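Uncharacterized DUF3829-like protein (Bacteroides thetaiotaomicron, PDB 3RH3) is of unknown function but is an all-alpha protein with a DUF3829-like C-terminal domain, probably made as a lipoprotein. Local coordinates at residues Lys204-Glu207 against Lys208-Ala211. Numbering follows the deposited sequence.
Sequences KAAE and KIPA
I209 folds its side chain back against A206, three residues earlier, as the chain leaves helix 189-207. Its backbone N donates to A206 O at 3.1 Å, with an N-H...O angle of 159°. One residue earlier, K208 N bonds A205 O at 3.0 Å and makes only a weak, bent bond to K204 O. The bonds to A205 O and A206 O span three residues, as in a 3-10-like turn, while the weak one to K204 O keeps the alpha-helical spacing.

From CB outward, I209 stays close to A206. Its CB and CG1 both lie 3.4 Å from A206 O. CG1 is anti to the carbonyl carbon (chi1 -64°), which carries this branch back over the A206 carbonyl. CD1, extended beyond CG1, comes 3.7 Å from A206 O and 3.8 Å from A206 CA, and makes a looser apolar contact with A206 CB at 4.3 Å. K208 CB passes A205 O, and its CD comes 3.4 Å from K204 O. The chain bends at chi3 (66°). K208 is exposed.

The contact lies at the surface, far from the centre of the chain. A206 is buried against M170 of helix 161-181 and F222 and L226 of helix 216-240. I209 packs on A166 and F222 of these same two helices. Cutting I209 back to an alanine is likely to open a gap beside A206 and weaken the packing on A166 and F222. The turn leads from helix 189-207 towards helix 216-240, with A206 and I209 packed on the helical bundle.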
loop_
_atom_site.group_PDB
_atom_site.type_symbol
_atom_site.label_atom_id
_atom_site.label_comp_id
_atom_site.label_asym_id
_atom_site.label_seq_id
_atom_site.Cartn_x
_atom_site.Cartn_y
_atom_site.Cartn_z
ATOM N N LYS A 204 18.064 5.262 8.886
ATOM C CA LYS A 204 19.404 5.389 9.474
ATOM C C LYS A 204 20.457 4.796 8.549
ATOM O O LYS A 204 21.568 5.326 8.470
ATOM C CB LYS A 204 19.456 4.740 10.865
ATOM C CG LYS A 204 18.650 5.543 11.879
ATOM C CD LYS A 204 18.869 5.103 13.317
ATOM C CE LYS A 204 18.295 6.111 14.289
ATOM N NZ LYS A 204 18.998 7.428 14.228
ATOM N N ALA A 205 20.101 3.713 7.828
ATOM C CA ALA A 205 20.993 3.086 6.856
ATOM C C ALA A 205 21.159 4.010 5.651
ATOM O O ALA A 205 22.290 4.256 5.233
ATOM C CB ALA A 205 20.454 1.736 6.429
ATOM N N ALA A 206 20.047 4.606 5.166
ATOM C CA ALA A 206 20.081 5.551 4.041
ATOM C C ALA A 206 20.949 6.773 4.349
ATOM O O ALA A 206 21.709 7.199 3.475
ATOM C CB ALA A 206 18.687 5.992 3.666
ATOM N N GLU A 207 20.878 7.303 5.593
ATOM C CA GLU A 207 21.687 8.448 6.035
ATOM C C GLU A 207 23.198 8.139 6.017
ATOM O O GLU A 207 24.003 9.068 5.972
ATOM C CB GLU A 207 21.297 8.882 7.455
ATOM C CG GLU A 207 19.986 9.641 7.562
ATOM C CD GLU A 207 19.423 9.728 8.968
ATOM O OE1 GLU A 207 20.067 9.214 9.912
ATOM O OE2 GLU A 207 18.317 10.290 9.123
ATOM N N LYS A 208 23.576 6.846 6.057
ATOM C CA LYS A 208 24.968 6.402 6.049
ATOM C C LYS A 208 25.481 6.103 4.639
ATOM O O LYS A 208 26.672 5.799 4.503
ATOM C CB LYS A 208 25.131 5.144 6.926
ATOM C CG LYS A 208 25.155 5.424 8.429
ATOM C CD LYS A 208 24.684 4.214 9.262
ATOM C CE LYS A 208 25.589 3.002 9.206
ATOM N NZ LYS A 208 24.853 1.743 9.500
ATOM N N ILE A 209 24.602 6.170 3.595
ATOM C CA ILE A 209 24.990 5.904 2.196
ATOM C C ILE A 209 26.053 6.934 1.788
ATOM O O ILE A 209 25.823 8.137 1.965
ATOM C CB ILE A 209 23.807 5.865 1.187
ATOM C CG1 ILE A 209 22.842 4.701 1.496
ATOM C CG2 ILE A 209 24.323 5.742 -0.246
ATOM C CD1 ILE A 209 21.559 4.731 0.693
ATOM N N PRO A 210 27.242 6.486 1.317
ATOM C CA PRO A 210 28.284 7.461 0.957
ATOM C C PRO A 210 27.892 8.269 -0.280
ATOM O O PRO A 210 27.328 7.719 -1.233
ATOM C CB PRO A 210 29.522 6.589 0.703
ATOM C CG PRO A 210 28.974 5.251 0.326
ATOM C CD PRO A 210 27.688 5.095 1.082
ATOM N N ALA A 211 28.169 9.579 -0.239
ATOM C CA ALA A 211 27.911 10.507 -1.334
ATOM C C ALA A 211 28.781 10.152 -2.547
ATOM O O ALA A 211 29.887 9.622 -2.388
ATOM C CB ALA A 211 28.195 11.931 -0.877
#